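Local coordinates for putative branched-chain amino acid ABC transporter, periplasmic branched-chain amino acid-binding protein (Pseudomonas protegens Pf-5, PDB 4RU0) that probably binds a small solute, perhaps a branched-chain amino acid, in the periplasm and delivers it to an ABC importer, at residues Gly198-Tyr207 with Asp417-Ile425; Glu339-Phe348 with Trp360-Arg371. All coordinates share one frame; numbering follows the deposited sequence.

Contact 1: Gly198-Tyr207 with Asp417-Ile425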
loop_
_atom_site.group_PDB
_atom_site.type_symbol
_atom_site.label_atom_id
_atom_site.label_comp_id
_atom_site.label_asym_id
_atom_site.label_seq_id
_atom_site.Cartn_x
_atom_site.Cartn_y
_atom_site.Cartn_z
ATOM N N GLY A 198 -14.015 -8.373 -9.597
ATOM C CA GLY A 198 -15.237 -7.619 -9.382
ATOM C C GLY A 198 -15.245 -6.219 -9.975
ATOM O O GLY A 198 -16.059 -5.921 -10.859
ATOM N N PRO A 199 -14.337 -5.349 -9.503
ATOM C CA PRO A 199 -14.367 -3.952 -9.958
ATOM C C PRO A 199 -14.118 -3.794 -11.459
ATOM O O PRO A 199 -14.744 -2.937 -12.088
ATOM C CB PRO A 199 -13.249 -3.289 -9.139
ATOM C CG PRO A 199 -12.380 -4.399 -8.685
ATOM C CD PRO A 199 -13.275 -5.590 -8.511
ATOM N N LEU A 200 -13.239 -4.606 -12.033
ATOM C CA LEU A 200 -12.959 -4.495 -13.466
ATOM C C LEU A 200 -14.174 -4.883 -14.295
ATOM O O LEU A 200 -14.413 -4.310 -15.353
ATOM C CB LEU A 200 -11.748 -5.347 -13.855
ATOM C CG LEU A 200 -10.430 -4.660 -13.467
ATOM C CD1 LEU A 200 -9.221 -5.527 -13.770
ATOM C CD2 LEU A 200 -10.311 -3.311 -14.157
ATOM N N LYS A 201 -14.953 -5.842 -13.805
ATOM C CA LYS A 201 -16.171 -6.244 -14.495
ATOM C C LYS A 201 -17.198 -5.110 -14.475
ATOM O O LYS A 201 -17.839 -4.818 -15.490
ATOM C CB LYS A 201 -16.758 -7.502 -13.861
ATOM C CG LYS A 201 -18.041 -7.971 -14.521
ATOM C CD LYS A 201 -18.600 -9.204 -13.825
ATOM C CE LYS A 201 -19.210 -8.847 -12.487
ATOM N NZ LYS A 201 -19.781 -10.039 -11.807
ATOM N N LEU A 202 -17.349 -4.478 -13.313
ATOM C CA LEU A 202 -18.235 -3.330 -13.169
ATOM C C LEU A 202 -17.823 -2.177 -14.093
ATOM O O LEU A 202 -18.650 -1.643 -14.833
ATOM C CB LEU A 202 -18.255 -2.859 -11.712
ATOM C CG LEU A 202 -19.004 -1.558 -11.394
ATOM C CD1 LEU A 202 -20.458 -1.662 -11.826
ATOM C CD2 LEU A 202 -18.903 -1.238 -9.911
ATOM N N LEU A 203 -16.546 -1.806 -14.053
ATOM C CA LEU A 203 -16.027 -0.723 -14.885
ATOM C C LEU A 203 -16.153 -1.046 -16.373
ATOM O O LEU A 203 -16.361 -0.150 -17.193
ATOM C CB LEU A 203 -14.566 -0.428 -14.524
ATOM C CG LEU A 203 -14.365 0.080 -13.088
ATOM C CD1 LEU A 203 -12.930 -0.136 -12.596
ATOM C CD2 LEU A 203 -14.759 1.544 -12.966
ATOM N N ALA A 204 -16.045 -2.323 -16.724
ATOM C CA ALA A 204 -16.175 -2.722 -18.122
ATOM C C ALA A 204 -17.626 -2.618 -18.599
ATOM O O ALA A 204 -17.882 -2.296 -19.758
ATOM C CB ALA A 204 -15.651 -4.131 -18.328
ATOM N N GLU A 205 -18.572 -2.890 -17.706
ATOM C CA GLU A 205 -19.986 -2.744 -18.040
ATOM C C GLU A 205 -20.354 -1.280 -18.254
ATOM O O GLU A 205 -21.123 -0.951 -19.153
ATOM C CB GLU A 205 -20.872 -3.341 -16.942
ATOM C CG GLU A 205 -20.844 -4.854 -16.871
ATOM C CD GLU A 205 -21.862 -5.403 -15.886
ATOM O OE1 GLU A 205 -21.594 -6.465 -15.282
ATOM O OE2 GLU A 205 -22.933 -4.775 -15.724
ATOM N N LYS A 206 -19.809 -0.407 -17.416
ATOM C CA LYS A 206 -20.102 1.013 -17.509
ATOM C C LYS A 206 -19.486 1.667 -18.742
ATOM O O LYS A 206 -20.162 2.392 -19.465
ATOM C CB LYS A 206 -19.616 1.747 -16.261
ATOM C CG LYS A 206 -19.936 3.233 -16.299
ATOM C CD LYS A 206 -19.543 3.938 -15.021
ATOM C CE LYS A 206 -20.003 5.386 -15.047
ATOM N NZ LYS A 206 -21.486 5.482 -15.149
ATOM N N TYR A 207 -18.205 1.415 -18.983
ATOM C CA TYR A 207 -17.491 2.147 -20.023
ATOM C C TYR A 207 -17.329 1.355 -21.317
ATOM O O TYR A 207 -16.918 1.902 -22.343
ATOM C CB TYR A 207 -16.131 2.595 -19.494
ATOM C CG TYR A 207 -16.254 3.580 -18.354
ATOM C CD1 TYR A 207 -16.856 4.817 -18.549
ATOM C CD2 TYR A 207 -15.787 3.269 -17.082
ATOM C CE1 TYR A 207 -16.984 5.720 -17.513
ATOM C CE2 TYR A 207 -15.908 4.169 -16.038
ATOM C CZ TYR A 207 -16.507 5.393 -16.261
ATOM O OH TYR A 207 -16.632 6.290 -15.228
ATOM N N ASP A 417 -12.798 6.290 -8.759
ATOM C CA ASP A 417 -14.222 6.559 -8.614
ATOM C C ASP A 417 -14.780 5.670 -7.509
ATOM O O ASP A 417 -15.454 4.670 -7.773
ATOM C CB ASP A 417 -14.961 6.319 -9.927
ATOM C CG ASP A 417 -16.355 6.919 -9.930
ATOM O OD1 ASP A 417 -16.792 7.443 -8.880
ATOM O OD2 ASP A 417 -17.024 6.855 -10.983
ATOM N N ARG A 418 -14.485 6.034 -6.268
ATOM C CA ARG A 418 -14.828 5.187 -5.138
ATOM C C ARG A 418 -16.337 5.114 -4.914
ATOM O O ARG A 418 -16.845 4.108 -4.424
ATOM C CB ARG A 418 -14.120 5.685 -3.884
ATOM C CG ARG A 418 -12.613 5.509 -3.944
ATOM C CD ARG A 418 -11.903 6.558 -3.118
ATOM N NE ARG A 418 -12.268 6.458 -1.718
ATOM C CZ ARG A 418 -12.056 7.410 -0.818
ATOM N NH1 ARG A 418 -11.480 8.555 -1.171
ATOM N NH2 ARG A 418 -12.430 7.214 0.436
ATOM N N ALA A 419 -17.048 6.174 -5.283
ATOM C CA ALA A 419 -18.505 6.184 -5.178
ATOM C C ALA A 419 -19.101 5.102 -6.071
ATOM O O ALA A 419 -20.040 4.402 -5.683
ATOM C CB ALA A 419 -19.060 7.549 -5.549
ATOM N N LEU A 420 -18.539 4.964 -7.266
ATOM C CA LEU A 420 -19.002 3.973 -8.224
ATOM C C LEU A 420 -18.812 2.542 -7.715
ATOM O O LEU A 420 -19.657 1.676 -7.943
ATOM C CB LEU A 420 -18.268 4.162 -9.551
ATOM C CG LEU A 420 -18.573 3.180 -10.677
ATOM C CD1 LEU A 420 -20.060 3.182 -10.985
ATOM C CD2 LEU A 420 -17.764 3.550 -11.909
ATOM N N LEU A 421 -17.704 2.303 -7.018
ATOM C CA LEU A 421 -17.366 0.965 -6.525
ATOM C C LEU A 421 -18.013 0.613 -5.189
ATOM O O LEU A 421 -18.078 -0.560 -4.818
ATOM C CB LEU A 421 -15.854 0.825 -6.375
ATOM C CG LEU A 421 -14.995 1.027 -7.611
ATOM C CD1 LEU A 421 -13.534 1.115 -7.194
ATOM C CD2 LEU A 421 -15.214 -0.111 -8.590
ATOM N N ARG A 422 -18.479 1.629 -4.468
ATOM C CA ARG A 422 -18.988 1.453 -3.106
ATOM C C ARG A 422 -20.056 0.353 -2.935
ATOM O O ARG A 422 -20.059 -0.332 -1.914
ATOM C CB ARG A 422 -19.535 2.784 -2.584
ATOM C CG ARG A 422 -19.938 2.755 -1.113
ATOM C CD ARG A 422 -18.728 2.649 -0.189
ATOM N NE ARG A 422 -19.106 2.162 1.133
ATOM C CZ ARG A 422 -18.353 2.254 2.226
ATOM N NH1 ARG A 422 -17.158 2.834 2.179
ATOM N NH2 ARG A 422 -18.805 1.770 3.378
ATOM N N PRO A 423 -20.968 0.180 -3.913
ATOM C CA PRO A 423 -21.920 -0.923 -3.713
ATOM C C PRO A 423 -21.266 -2.306 -3.629
ATOM O O PRO A 423 -21.764 -3.165 -2.905
ATOM C CB PRO A 423 -22.825 -0.823 -4.945
ATOM C CG PRO A 423 -22.803 0.624 -5.289
ATOM C CD PRO A 423 -21.387 1.058 -5.022
ATOM N N LEU A 424 -20.172 -2.515 -4.353
ATOM C CA LEU A 424 -19.439 -3.774 -4.267
ATOM C C LEU A 424 -18.855 -3.960 -2.879
ATOM O O LEU A 424 -18.866 -5.058 -2.322
ATOM C CB LEU A 424 -18.317 -3.828 -5.305
ATOM C CG LEU A 424 -18.762 -3.924 -6.759
ATOM C CD1 LEU A 424 -17.547 -4.065 -7.665
ATOM C CD2 LEU A 424 -19.706 -5.097 -6.928
ATOM N N ILE A 425 -18.330 -2.874 -2.327
ATOM C CA ILE A 425 -17.766 -2.908 -0.991
ATOM C C ILE A 425 -18.853 -3.156 0.053
ATOM O O ILE A 425 -18.711 -4.050 0.893
ATOM C CB ILE A 425 -17.016 -1.608 -0.678
ATOM C CG1 ILE A 425 -15.692 -1.586 -1.449
ATOM C CG2 ILE A 425 -16.803 -1.453 0.831
ATOM C CD1 ILE A 425 -14.770 -0.473 -1.042
HETATM O O HOH W 1 -15.443 6.296 -13.046
#
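The ring of Tyr-207 carries the CG of Lys-206 over the centre of one face, 3.9 Å above its plane, while a water lies in plane at the hydroxyl edge. That water bridges to the other helix, donating to Asp-417 OD2 over 2.7 Å, and no direct hydrogen bond joins the two segments. The other carboxylate oxygen, OD1, accepts weakly from Leu-420 N, so Asp-417 both caps its own helix and reaches across.

From the Tyr-207 face the Lys-206 chain runs on to Leu-420, its CD meeting CD2 of that leucine at 3.6 Å. Leu-203 brings its CD2 to the same methyl, 3.8 Å away. In this type I periplasmic binding protein fold the contact ties helix 197-207, which leads into the edge strand 210-216 of the seven-stranded sheet, to helix 418-435, which follows the edge strand 407-415. The axes of the two helical segments come within 10.3 Å, their N-to-C directions 128° apart, and Tyr-158 and Ala-161 of helix 157-172 also touch Pro-199.

The CB of Leu-202 is directed at the partner helix, and CG, anti to the backbone N (chi1 173°), carries CD2 to 3.6 Å from Leu-420 O and 3.9 Å from Leu-424 CD1. Leu-202 and Leu-424 lie alongside, running opposite ways. Pro-199 CB meets Leu-421 CD2 at 3.8 Å, and the Leu-424 methyl CD1 also lies against the Gly-198 backbone.

Contact 2: Glu339-Phe348 with Trp360-Arg371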
loop_
_atom_site.group_PDB
_atom_site.type_symbol
_atom_site.label_atom_id
_atom_site.label_comp_id
_atom_site.label_asym_id
_atom_site.label_seq_id
_atom_site.Cartn_x
_atom_site.Cartn_y
_atom_site.Cartn_z
ATOM N N GLU A 339 0.461 10.547 12.122
ATOM C CA GLU A 339 -0.634 11.503 11.987
ATOM C C GLU A 339 -1.897 11.025 12.699
ATOM O O GLU A 339 -2.659 11.830 13.239
ATOM C CB GLU A 339 -0.937 11.771 10.512
ATOM C CG GLU A 339 0.151 12.556 9.802
ATOM C CD GLU A 339 0.421 13.905 10.454
ATOM O OE1 GLU A 339 1.597 14.172 10.783
ATOM O OE2 GLU A 339 -0.535 14.693 10.635
ATOM N N ALA A 340 -2.120 9.712 12.688
ATOM C CA ALA A 340 -3.256 9.126 13.387
ATOM C C ALA A 340 -3.136 9.385 14.881
ATOM O O ALA A 340 -4.098 9.788 15.535
ATOM C CB ALA A 340 -3.347 7.632 13.109
ATOM N N ILE A 341 -1.941 9.144 15.409
ATOM C CA ILE A 341 -1.645 9.405 16.808
ATOM C C ILE A 341 -1.830 10.885 17.120
ATOM O O ILE A 341 -2.527 11.247 18.071
ATOM C CB ILE A 341 -0.212 8.973 17.165
ATOM C CG1 ILE A 341 -0.092 7.450 17.102
ATOM C CG2 ILE A 341 0.174 9.493 18.544
ATOM C CD1 ILE A 341 1.329 6.948 17.137
ATOM N N ARG A 342 -1.213 11.730 16.296
ATOM C CA ARG A 342 -1.320 13.177 16.430
ATOM C C ARG A 342 -2.776 13.627 16.426
ATOM O O ARG A 342 -3.180 14.449 17.244
ATOM C CB ARG A 342 -0.546 13.870 15.305
ATOM C CG ARG A 342 -0.714 15.381 15.258
ATOM C CD ARG A 342 0.237 16.025 14.255
ATOM N NE ARG A 342 1.634 15.900 14.662
ATOM C CZ ARG A 342 2.535 15.151 14.034
ATOM N NH1 ARG A 342 2.189 14.458 12.963
ATOM N NH2 ARG A 342 3.783 15.097 14.473
ATOM N N THR A 343 -3.562 13.071 15.512
ATOM C CA THR A 343 -4.975 13.416 15.398
ATOM C C THR A 343 -5.735 13.103 16.684
ATOM O O THR A 343 -6.586 13.879 17.117
ATOM C CB THR A 343 -5.643 12.665 14.222
ATOM O OG1 THR A 343 -4.874 12.855 13.030
ATOM C CG2 THR A 343 -7.063 13.162 13.992
ATOM N N ALA A 344 -5.417 11.963 17.291
ATOM C CA ALA A 344 -6.138 11.508 18.472
ATOM C C ALA A 344 -5.745 12.314 19.709
ATOM O O ALA A 344 -6.583 12.584 20.564
ATOM C CB ALA A 344 -5.897 10.018 18.705
ATOM N N GLN A 345 -4.476 12.704 19.788
ATOM C CA GLN A 345 -3.998 13.582 20.855
ATOM C C GLN A 345 -4.801 14.878 20.921
ATOM O O GLN A 345 -4.877 15.514 21.968
ATOM C CB GLN A 345 -2.515 13.911 20.672
ATOM C CG GLN A 345 -1.568 12.784 21.026
ATOM C CD GLN A 345 -0.120 13.207 20.916
ATOM O OE1 GLN A 345 0.174 14.384 20.732
ATOM N NE2 GLN A 345 0.793 12.251 21.029
ATOM N N GLY A 346 -5.402 15.260 19.798
ATOM C CA GLY A 346 -6.256 16.429 19.743
ATOM C C GLY A 346 -7.510 16.267 20.582
ATOM O O GLY A 346 -8.203 17.242 20.874
ATOM N N LYS A 347 -7.807 15.032 20.973
ATOM C CA LYS A 347 -8.970 14.770 21.813
ATOM C C LYS A 347 -8.581 14.040 23.102
ATOM O O LYS A 347 -9.390 13.900 24.017
ATOM C CB LYS A 347 -10.024 13.966 21.036
ATOM C CG LYS A 347 -11.330 13.778 21.799
ATOM C CD LYS A 347 -12.475 13.294 20.936
ATOM C CE LYS A 347 -13.733 13.138 21.783
ATOM N NZ LYS A 347 -14.962 12.943 20.968
ATOM N N PHE A 348 -7.336 13.591 23.194
ATOM C CA PHE A 348 -6.933 12.820 24.364
ATOM C C PHE A 348 -5.685 13.381 25.052
ATOM O O PHE A 348 -5.229 12.835 26.061
ATOM C CB PHE A 348 -6.716 11.353 23.974
ATOM C CG PHE A 348 -7.937 10.697 23.371
ATOM C CD1 PHE A 348 -9.072 10.474 24.134
ATOM C CD2 PHE A 348 -7.943 10.296 22.042
ATOM C CE1 PHE A 348 -10.191 9.871 23.581
ATOM C CE2 PHE A 348 -9.061 9.696 21.484
ATOM C CZ PHE A 348 -10.184 9.483 22.256
ATOM N N TRP A 360 -9.796 5.819 16.933
ATOM C CA TRP A 360 -10.508 7.086 16.796
ATOM C C TRP A 360 -9.708 8.062 15.943
ATOM O O TRP A 360 -10.269 8.797 15.133
ATOM C CB TRP A 360 -10.798 7.707 18.169
ATOM C CG TRP A 360 -11.703 8.904 18.089
ATOM C CD1 TRP A 360 -13.058 8.916 18.244
ATOM C CD2 TRP A 360 -11.319 10.258 17.806
ATOM N NE1 TRP A 360 -13.541 10.193 18.085
ATOM C CE2 TRP A 360 -12.494 11.035 17.816
ATOM C CE3 TRP A 360 -10.095 10.890 17.552
ATOM C CZ2 TRP A 360 -12.485 12.410 17.577
ATOM C CZ3 TRP A 360 -10.087 12.256 17.312
ATOM C CH2 TRP A 360 -11.277 13.001 17.331
ATOM N N GLY A 361 -8.393 8.062 16.138
ATOM C CA GLY A 361 -7.509 8.935 15.389
ATOM C C GLY A 361 -7.532 8.594 13.913
ATOM O O GLY A 361 -7.699 9.474 13.065
ATOM N N LEU A 362 -7.372 7.308 13.612
ATOM C CA LEU A 362 -7.435 6.822 12.240
ATOM C C LEU A 362 -8.727 7.244 11.555
ATOM O O LEU A 362 -8.695 7.748 10.437
ATOM C CB LEU A 362 -7.300 5.300 12.204
ATOM C CG LEU A 362 -5.883 4.760 12.391
ATOM C CD1 LEU A 362 -5.925 3.304 12.780
ATOM C CD2 LEU A 362 -5.082 4.948 11.113
ATOM N N GLU A 363 -9.856 7.060 12.236
ATOM C CA GLU A 363 -11.160 7.351 11.641
ATOM C C GLU A 363 -11.407 8.854 11.495
ATOM O O GLU A 363 -12.361 9.276 10.838
ATOM C CB GLU A 363 -12.281 6.707 12.464
ATOM C CG GLU A 363 -12.233 5.179 12.456
ATOM C CD GLU A 363 -13.506 4.525 12.965
ATOM O OE1 GLU A 363 -14.145 5.077 13.881
ATOM O OE2 GLU A 363 -13.865 3.443 12.445
ATOM N N HIS A 364 -10.544 9.667 12.093
ATOM C CA HIS A 364 -10.687 11.111 11.972
ATOM C C HIS A 364 -9.503 11.742 11.252
ATOM O O HIS A 364 -9.307 12.952 11.310
ATOM C CB HIS A 364 -10.873 11.746 13.351
ATOM C CG HIS A 364 -12.227 11.508 13.937
ATOM N ND1 HIS A 364 -12.580 10.317 14.535
ATOM C CD2 HIS A 364 -13.328 12.295 13.990
ATOM C CE1 HIS A 364 -13.834 10.385 14.941
ATOM N NE2 HIS A 364 -14.311 11.576 14.623
ATOM N N LEU A 365 -8.720 10.916 10.567
ATOM C CA LEU A 365 -7.616 11.418 9.767
ATOM C C LEU A 365 -8.123 12.384 8.709
ATOM O O LEU A 365 -9.078 12.093 7.992
ATOM C CB LEU A 365 -6.858 10.275 9.100
ATOM C CG LEU A 365 -5.594 9.788 9.800
ATOM C CD1 LEU A 365 -4.900 8.734 8.949
ATOM C CD2 LEU A 365 -4.667 10.952 10.078
ATOM N N ASN A 366 -7.486 13.545 8.632
ATOM C CA ASN A 366 -7.804 14.529 7.608
ATOM C C ASN A 366 -6.531 15.226 7.165
ATOM O O ASN A 366 -6.189 16.303 7.652
ATOM C CB ASN A 366 -8.829 15.543 8.116
ATOM C CG ASN A 366 -9.433 16.376 6.996
ATOM O OD1 ASN A 366 -8.753 16.733 6.032
ATOM N ND2 ASN A 366 -10.717 16.691 7.121
ATOM N N ILE A 367 -5.827 14.584 6.241
ATOM C CA ILE A 367 -4.582 15.109 5.703
ATOM C C ILE A 367 -4.841 15.993 4.488
ATOM O O ILE A 367 -5.266 15.505 3.441
ATOM C CB ILE A 367 -3.632 13.974 5.305
ATOM C CG1 ILE A 367 -3.440 12.998 6.472
ATOM C CG2 ILE A 367 -2.308 14.534 4.839
ATOM C CD1 ILE A 367 -2.781 13.613 7.672
ATOM N N ASP A 368 -4.583 17.290 4.645
ATOM C CA ASP A 368 -4.730 18.276 3.570
ATOM C C ASP A 368 -3.457 18.419 2.752
ATOM O O ASP A 368 -2.416 17.869 3.102
ATOM C CB ASP A 368 -5.097 19.654 4.138
ATOM C CG ASP A 368 -6.544 19.746 4.561
ATOM O OD1 ASP A 368 -7.386 19.054 3.952
ATOM O OD2 ASP A 368 -6.838 20.517 5.496
ATOM N N ASP A 369 -3.539 19.185 1.671
ATOM C CA ASP A 369 -2.341 19.579 0.941
ATOM C C ASP A 369 -1.502 20.527 1.794
ATOM O O ASP A 369 -0.269 20.484 1.759
ATOM C CB ASP A 369 -2.702 20.238 -0.386
ATOM C CG ASP A 369 -3.016 19.230 -1.465
ATOM O OD1 ASP A 369 -2.392 18.149 -1.463
ATOM O OD2 ASP A 369 -3.885 19.523 -2.312
ATOM N N ALA A 370 -2.179 21.379 2.559
ATOM C CA ALA A 370 -1.504 22.269 3.494
ATOM C C ALA A 370 -0.715 21.454 4.508
ATOM O O ALA A 370 0.449 21.745 4.796
ATOM C CB ALA A 370 -2.509 23.166 4.199
ATOM N N ARG A 371 -1.363 20.420 5.034
ATOM C CA ARG A 371 -0.755 19.546 6.022
ATOM C C ARG A 371 0.411 18.759 5.420
ATOM O O ARG A 371 1.448 18.585 6.058
ATOM C CB ARG A 371 -1.814 18.605 6.596
ATOM C CG ARG A 371 -1.294 17.598 7.593
ATOM C CD ARG A 371 -0.643 18.278 8.777
ATOM N NE ARG A 371 0.280 17.377 9.455
ATOM C CZ ARG A 371 1.001 17.709 10.517
ATOM N NH1 ARG A 371 0.904 18.926 11.032
ATOM N NH2 ARG A 371 1.818 16.821 11.064
HETATM O O HOH W 2 -6.058 14.556 10.848
#
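Trp-360 is the knob of a knob-into-hole packing between helix 325-348 and helix 355-363, seated among Thr-343, Ala-344, Lys-347 and Phe-348. A trans first torsion (chi1 -172°) sends the indole across to the longer helix. There the extended Lys-347 chain crosses one face, its CD 3.5 Å from Trp-360 CZ2 in a CH-pi contact, and His-364 lies over the opposite face while its ND1 donates to Trp-360 O at 2.8 Å. Phe-348 turns an edge toward the indole face in an offset edge-to-face pair, the planes at 81°; Thr-343 O sits at the indole edge.

Behind the knob the backbones come close: Gly-361 CA makes a CA-H...O contact of 3.5 Å with Ala-340 O, and Ala-344 CB rests on the same CA. Ala-340 CB meets Leu-362 CD2 at 3.8 Å. A water donates to Thr-343 OG1 and accepts from Asn-366 N, linking the helix to strand 366-367. Further on, Glu-339 CG packs on Ile-367 CD1, 3.8 Å away, before its carboxylate meets Arg-371.

Arg-371 NH2 donates to Glu-339 OE1 at 2.7 Å, an oxygen at the guanidinium edge whose place is less certain. Arg-342 also lies at this carboxylate, but its NH1 stands too close to OE1 in the model, leaving that link doubtful. Two arginines near one buried carboxylate would probably keep Glu-339 ionised, its negative charge offsetting part of theirs.

How the contacts relate
The two contacts lie about 29 Å apart between centres, their nearest atoms about 10 Å apart, and share no helix or strand. Contact 1 belongs to the lobe built on the seven-stranded sheet, contact 2 to the other lobe. Along the chain, both segments of contact 2 fall between the two of contact 1, as expected where the chain passes back and forth between lobes. Helix 418-435 leads from contact 1 toward the C-terminal tail, where Arg-441 forms a salt bridge with Glu-363 of contact 2 and Cys-443 a disulfide with Cys-388. A pentaoxaheptadecane molecule lies in a pocket lined by Tyr-41, Tyr-192, Trp-243 and Trp-269, consistent with the solute site between the lobes.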